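Pgp2 (Campylobacter jejuni subsp. jejuni, PDB 6XJ6) probably acts as an LD-carboxypeptidase of the YkuD family that trims peptidoglycan and sets helical cell shape, guided by a peptidoglycan-binding pocket on its accessory NTF2 domain. Local coordinates at residues A[102-105]-A[106-110]; A[137-141]-A[142-146]; A[171-174]-A[175-179]. All coordinates share one frame; numbering follows the deposited sequence. Where two conformers were deposited one is given.

Contact 1 (A[102-105]-A[106-110]); sequences PNLL and DKVQG
Asp106 and Asn103 lock onto each other in a capping box that starts the short helix 104-108. Each side chain takes the other's backbone N-H: Asp106 N meets Asn103 OD1 at 2.9 Å along a nearly straight path (N-H...O 172°), and Asn103 N meets Asp106 OD2 at 3.0 Å, on the anti side of the carboxylate and somewhat out of its plane. Asn103 can cap because its CG sits between its backbone N and carbonyl carbon (chi1 68°), which carries OD1 forward to the amide of Asp106. The Asn103 amide and the Asp106 carboxylate then lie stacked, their planes only 2° apart, with Asn103 CG 3.4 Å from Asp106 OD2; this stack keeps the carboxylate flat against the amide. That same OD2 is also hydrogen-bonded to the hydroxyl of Tyr79, so OD2 is held by two partners. At its foot, Asp106 CB rests 3.6 Å from CB of Pro102, which follows a cis peptide bond.

Leu105 touches Tyr272 and Ala285 of the NTF2-like domain, while its CG and CD1 meet the amide nitrogen of Gln109. The extended Gln109 side chain crosses it at a slant, NE2 3.6 Å from Leu105 CD1. Lys107 is stretched out in the other direction, its aliphatic chain slanting across the Pro102 ring until CE lies 3.6 Å from Pro102 O. Leu104 CD1 adds an apolar touch to Val108 CG1 at 4.0 Å. Through Leu104, Leu105 and Val108 this helix of the catalytic domain docks on strands 263-275 and 285-286. Gly110 is the first residue to leave helical angles; its positive phi and two bonds into the last turn form a Schellman motif, one of them Gly110 N to Lys107 O at 2.9 Å.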
# COMPACT_ATOMS: atom_id res chain seq x y z
N PRO A 102 -0.09 2.84 -11.27
CA PRO A 102 -0.78 1.69 -10.69
C PRO A 102 0.17 0.83 -9.88
O PRO A 102 1.31 0.59 -10.29
CB PRO A 102 -1.27 0.92 -11.92
CG PRO A 102 -0.25 1.20 -12.95
CD PRO A 102 0.22 2.61 -12.69
N ASN A 103 -0.29 0.37 -8.72
CA ASN A 103 0.49 -0.55 -7.92
C ASN A 103 0.30 -1.97 -8.45
O ASN A 103 -0.39 -2.22 -9.44
CB ASN A 103 0.18 -0.38 -6.43
CG ASN A 103 -1.23 -0.83 -6.06
OD1 ASN A 103 -1.78 -1.75 -6.65
ND2 ASN A 103 -1.79 -0.19 -5.04
N LEU A 104 0.95 -2.93 -7.79
CA LEU A 104 0.92 -4.31 -8.29
C LEU A 104 -0.50 -4.85 -8.34
O LEU A 104 -0.88 -5.54 -9.28
CB LEU A 104 1.80 -5.19 -7.42
CG LEU A 104 1.81 -6.67 -7.80
CD1 LEU A 104 2.43 -6.89 -9.16
CD2 LEU A 104 2.55 -7.46 -6.73
N LEU A 105 -1.30 -4.57 -7.31
CA LEU A 105 -2.68 -5.06 -7.30
C LEU A 105 -3.47 -4.46 -8.46
O LEU A 105 -4.16 -5.17 -9.19
CB LEU A 105 -3.34 -4.74 -5.96
CG LEU A 105 -4.79 -5.22 -5.82
CD1 LEU A 105 -4.89 -6.73 -5.83
CD2 LEU A 105 -5.38 -4.65 -4.54
N ASP A 106 -3.36 -3.15 -8.65
CA ASP A 106 -3.95 -2.50 -9.81
C ASP A 106 -3.54 -3.21 -11.09
O ASP A 106 -4.38 -3.50 -11.95
CB ASP A 106 -3.48 -1.04 -9.88
CG ASP A 106 -3.97 -0.20 -8.71
OD1 ASP A 106 -5.09 -0.42 -8.22
OD2 ASP A 106 -3.22 0.72 -8.31
N LYS A 107 -2.25 -3.49 -11.24
CA LYS A 107 -1.76 -4.06 -12.49
C LYS A 107 -2.31 -5.46 -12.73
O LYS A 107 -2.74 -5.78 -13.84
CB LYS A 107 -0.23 -4.09 -12.51
CG LYS A 107 0.42 -2.72 -12.64
CD LYS A 107 1.93 -2.86 -12.58
CE LYS A 107 2.64 -1.55 -12.82
NZ LYS A 107 4.11 -1.75 -12.81
N VAL A 108 -2.29 -6.32 -11.71
CA VAL A 108 -2.76 -7.69 -11.93
C VAL A 108 -4.27 -7.72 -12.14
O VAL A 108 -4.79 -8.68 -12.73
CB VAL A 108 -2.29 -8.68 -10.85
CG1 VAL A 108 -0.77 -8.68 -10.76
CG2 VAL A 108 -2.92 -8.38 -9.50
N GLN A 109 -4.98 -6.71 -11.66
CA GLN A 109 -6.40 -6.57 -11.94
C GLN A 109 -6.67 -5.99 -13.32
O GLN A 109 -7.84 -5.83 -13.68
CB GLN A 109 -7.06 -5.69 -10.88
CG GLN A 109 -7.11 -6.34 -9.52
CD GLN A 109 -7.70 -5.43 -8.46
OE1 GLN A 109 -7.82 -4.22 -8.67
NE2 GLN A 109 -8.06 -6.00 -7.32
N GLY A 110 -5.63 -5.67 -14.08
CA GLY A 110 -5.78 -5.16 -15.42
C GLY A 110 -5.99 -3.67 -15.53
O GLY A 110 -6.35 -3.19 -16.61

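Contact 2 (A[137-141]-A[142-146]); sequences IALFN and NNLEK
Asn141 O is gripped twice: a water donates to it at 2.6 Å, and Leu144 N reaches it at 3.1 Å. The amide comes in well above the carbonyl plane, 68° out of it. The same water accepts from Glu145 N at 2.9 Å, so it bridges Asn141 O and the next amide of the rising helix. One step earlier, Asn143 N is bonded to Phe140 O at 2.9 Å, again from above the carbonyl plane.

This is the bend where the chain leaves strand 137-138, which directly follows the predicted nucleophile Cys136 of the YkuD-type catalytic domain, and enters helix 141-151. The side chain of Leu144 lies about 6 Å from that of His119, the predicted proton donor/acceptor. Leu144 CD2 packs 4.2 Å from Leu139 CD1, and Leu144 CD1 passes 3.8 Å from Asn141 OD1. That oxygen accepts from Tyr121 N, which ties the bend to the segment just beyond His119.

Phe140 and Asn143 lie abreast, with their ends on one side. The Asn143 amide is turned 68° from the ring plane, and its ND2 lies at the ring edge, in plane, 4.0 Å from Phe140 CD2. With Asn143 CG set opposite its own C (chi1 -63°), the amide is also brought to Gln55 OE1, to which ND2 is hydrogen-bonded. Gln55 OE1 accepts from Phe140 N as well, while the Phe140 ring meets that of Tyr121.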
# COMPACT_ATOMS: atom_id res chain seq x y z
N ILE A 137 -4.21 15.16 -7.48
CA ILE A 137 -4.68 15.89 -6.31
C ILE A 137 -3.97 17.23 -6.30
O ILE A 137 -2.74 17.28 -6.31
CB ILE A 137 -4.39 15.11 -5.02
CG1 ILE A 137 -5.12 13.77 -5.06
CG2 ILE A 137 -4.81 15.92 -3.79
CD1 ILE A 137 -4.61 12.76 -4.05
N ALA A 138 -4.74 18.31 -6.28
CA ALA A 138 -4.20 19.66 -6.35
C ALA A 138 -4.34 20.35 -4.99
O ALA A 138 -5.43 20.38 -4.41
CB ALA A 138 -4.92 20.49 -7.42
N LEU A 139 -3.23 20.90 -4.51
CA LEU A 139 -3.19 21.73 -3.32
C LEU A 139 -2.87 23.16 -3.71
O LEU A 139 -2.18 23.40 -4.71
CB LEU A 139 -2.09 21.23 -2.38
CG LEU A 139 -2.26 19.80 -1.88
CD1 LEU A 139 -1.06 19.40 -1.04
CD2 LEU A 139 -3.54 19.69 -1.06
N PHE A 140 -3.36 24.12 -2.93
CA PHE A 140 -3.09 25.51 -3.24
C PHE A 140 -1.59 25.77 -3.23
O PHE A 140 -0.85 25.24 -2.40
CB PHE A 140 -3.81 26.42 -2.23
CG PHE A 140 -5.30 26.39 -2.36
CD1 PHE A 140 -5.90 26.65 -3.58
CD2 PHE A 140 -6.11 26.11 -1.27
CE1 PHE A 140 -7.28 26.63 -3.71
CE2 PHE A 140 -7.48 26.09 -1.40
CZ PHE A 140 -8.07 26.35 -2.62
N ASN A 141 -1.13 26.58 -4.19
CA ASN A 141 0.30 26.81 -4.33
C ASN A 141 0.92 27.36 -3.05
O ASN A 141 2.05 27.02 -2.71
CB ASN A 141 0.58 27.73 -5.51
CG ASN A 141 0.28 27.07 -6.83
OD1 ASN A 141 0.21 25.84 -6.91
ND2 ASN A 141 0.08 27.87 -7.87
N ASN A 142 0.16 28.19 -2.32
CA ASN A 142 0.65 28.80 -1.09
C ASN A 142 0.74 27.82 0.07
O ASN A 142 1.22 28.20 1.14
CB ASN A 142 -0.26 29.97 -0.69
CG ASN A 142 -1.70 29.54 -0.49
OD1 ASN A 142 -2.01 28.36 -0.39
ND2 ASN A 142 -2.60 30.52 -0.43
N ASN A 143 0.26 26.58 -0.11
CA ASN A 143 0.42 25.53 0.87
C ASN A 143 1.45 24.49 0.46
O ASN A 143 1.79 23.62 1.27
CB ASN A 143 -0.92 24.82 1.11
CG ASN A 143 -1.97 25.75 1.68
OD1 ASN A 143 -1.66 26.71 2.39
ND2 ASN A 143 -3.23 25.48 1.37
N LEU A 144 1.97 24.56 -0.77
CA LEU A 144 2.82 23.49 -1.28
C LEU A 144 4.21 23.52 -0.68
O LEU A 144 4.84 22.46 -0.56
CB LEU A 144 2.89 23.54 -2.80
CG LEU A 144 1.84 22.68 -3.50
CD1 LEU A 144 1.87 22.96 -4.98
CD2 LEU A 144 2.07 21.19 -3.25
N GLU A 145 4.73 24.69 -0.32
CA GLU A 145 6.02 24.74 0.36
C GLU A 145 5.96 24.01 1.69
O GLU A 145 6.87 23.26 2.04
CB GLU A 145 6.48 26.19 0.55
CG GLU A 145 6.94 26.86 -0.74
CD GLU A 145 8.14 26.17 -1.36
OE1 GLU A 145 8.75 25.31 -0.69
OE2 GLU A 145 8.46 26.48 -2.53
N LYS A 146 4.87 24.21 2.45
CA LYS A 146 4.74 23.50 3.72
C LYS A 146 4.59 22.01 3.50
O LYS A 146 5.22 21.21 4.21
CB LYS A 146 3.55 24.04 4.52
CG LYS A 146 3.34 23.28 5.83
CD LYS A 146 2.23 23.87 6.70
CE LYS A 146 2.08 23.06 7.99
NZ LYS A 146 1.09 23.64 8.95
O HOH W 1 3.88 27.39 -0.88

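Contact 3 (A[171-174]-A[175-179]); sequences DQIA and SLLAD
The carboxylate of Asp171 reaches Ser175, one turn further on, through a water: the water donates to Asp171 OD2 at 2.9 Å and to Ser175 OG at 2.8 Å. The other carboxylate oxygen, OD1, is in a salt bridge with Lys6, so both ends of this flat group are engaged and its rotation is restrained. Next to it the amide of Gln172 reaches across to Tyr250, OE1 hydrogen-bonded to its hydroxyl. A chi1 of 72° turns the Ser175 hydroxyl back along the preceding turn, bringing OG to 3.3 Å from Asp171 O and into position for the shared water.

All of this decorates the first turns of helix 170-188, the long helix that lies against the curved antiparallel sheet in the NTF2-like fold. Regular backbone bonds hold the turns together, for example Leu176 N to Gln172 O at 2.9 Å and Ala178 N to Ala174 O at 3.1 Å.

The buried sides carry the aliphatic residues. Ile173 and Leu177 keep to the same side of the helix and extend in the same direction, with CG2 of Ile173 3.8 Å from CD1 of Leu177. The Leu177 branch also leans back against the preceding turn, its CG 3.4 Å from Ile173 O. From there Leu177 packs on Ile236 and Ile238 of the sheet and on Trp9 of helix 6-13, a helix that also touches Ile173 and Ala174. Leu176 makes a similar move, its CG coming to 3.3 Å from Gln172 O, and its side chain touches Val273 and Ile275 on strand 263-275.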
# COMPACT_ATOMS: atom_id res chain seq x y z
N ASP A 171 -6.38 -5.93 16.26
CA ASP A 171 -6.59 -7.37 16.15
C ASP A 171 -6.30 -7.86 14.74
O ASP A 171 -5.79 -8.97 14.56
CB ASP A 171 -8.02 -7.72 16.53
CG ASP A 171 -8.28 -9.22 16.49
OD1 ASP A 171 -7.89 -9.91 17.46
OD2 ASP A 171 -8.87 -9.70 15.49
N GLN A 172 -6.61 -7.04 13.74
CA GLN A 172 -6.38 -7.41 12.34
C GLN A 172 -4.89 -7.39 12.01
O GLN A 172 -4.39 -8.29 11.32
CB GLN A 172 -7.15 -6.47 11.42
CG GLN A 172 -8.67 -6.63 11.51
CD GLN A 172 -9.45 -5.54 10.75
OE1 GLN A 172 -8.88 -4.59 10.22
NE2 GLN A 172 -10.77 -5.69 10.73
N ILE A 173 -4.17 -6.36 12.46
CA ILE A 173 -2.73 -6.33 12.22
C ILE A 173 -2.06 -7.52 12.88
O ILE A 173 -1.20 -8.18 12.29
CB ILE A 173 -2.14 -4.99 12.69
CG1 ILE A 173 -2.65 -3.86 11.79
CG2 ILE A 173 -0.62 -5.05 12.73
CD1 ILE A 173 -2.10 -2.51 12.12
N ALA A 174 -2.45 -7.82 14.12
CA ALA A 174 -1.84 -8.93 14.84
C ALA A 174 -2.13 -10.26 14.17
O ALA A 174 -1.23 -11.11 14.05
CB ALA A 174 -2.33 -8.94 16.29
N SER A 175 -3.37 -10.48 13.74
CA SER A 175 -3.70 -11.73 13.08
C SER A 175 -2.97 -11.86 11.75
O SER A 175 -2.48 -12.94 11.40
CB SER A 175 -5.21 -11.87 12.90
OG SER A 175 -5.70 -10.99 11.91
N LEU A 176 -2.85 -10.75 11.01
CA LEU A 176 -2.16 -10.81 9.73
C LEU A 176 -0.67 -11.09 9.92
O LEU A 176 -0.08 -11.84 9.14
CB LEU A 176 -2.37 -9.52 8.95
CG LEU A 176 -3.72 -9.36 8.26
CD1 LEU A 176 -3.83 -7.97 7.66
CD2 LEU A 176 -3.95 -10.42 7.19
N LEU A 177 -0.05 -10.51 10.94
CA LEU A 177 1.36 -10.79 11.19
C LEU A 177 1.57 -12.25 11.56
O LEU A 177 2.54 -12.88 11.11
CB LEU A 177 1.89 -9.87 12.29
CG LEU A 177 2.18 -8.45 11.82
CD1 LEU A 177 2.32 -7.50 12.98
CD2 LEU A 177 3.45 -8.44 10.99
N ALA A 178 0.68 -12.82 12.37
CA ALA A 178 0.77 -14.24 12.68
C ALA A 178 0.60 -15.08 11.42
O ALA A 178 1.33 -16.06 11.22
CB ALA A 178 -0.26 -14.61 13.73
N ASP A 179 -0.34 -14.70 10.55
CA ASP A 179 -0.51 -15.41 9.28
C ASP A 179 0.73 -15.27 8.40
O ASP A 179 1.16 -16.24 7.77
CB ASP A 179 -1.73 -14.87 8.54
CG ASP A 179 -3.04 -15.30 9.15
OD1 ASP A 179 -3.06 -16.26 9.95
OD2 ASP A 179 -4.08 -14.68 8.81
O HOH W 2 -8.38 -10.54 12.72

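In the fold
Followed from the N terminus, the three contacts come in series: each closes a single turn or two of chain, and none nests in or crosses another. Contact 1 winds up the small helix 104-108, a piece of the catalytic domain that leans on strands 263-275 and 285-286 of the NTF2-like domain. Contact 2 follows at a centre-to-centre distance of about 29 Å, joining strand 137-138 to helix 141-151 beside the predicted active site. Contact 3 opens the NTF2-like helix, packed between helix 6-13 and the curved sheet. Contacts 2 and 3 lie on opposite sides of the chain's centre, about 37 Å apart between centres.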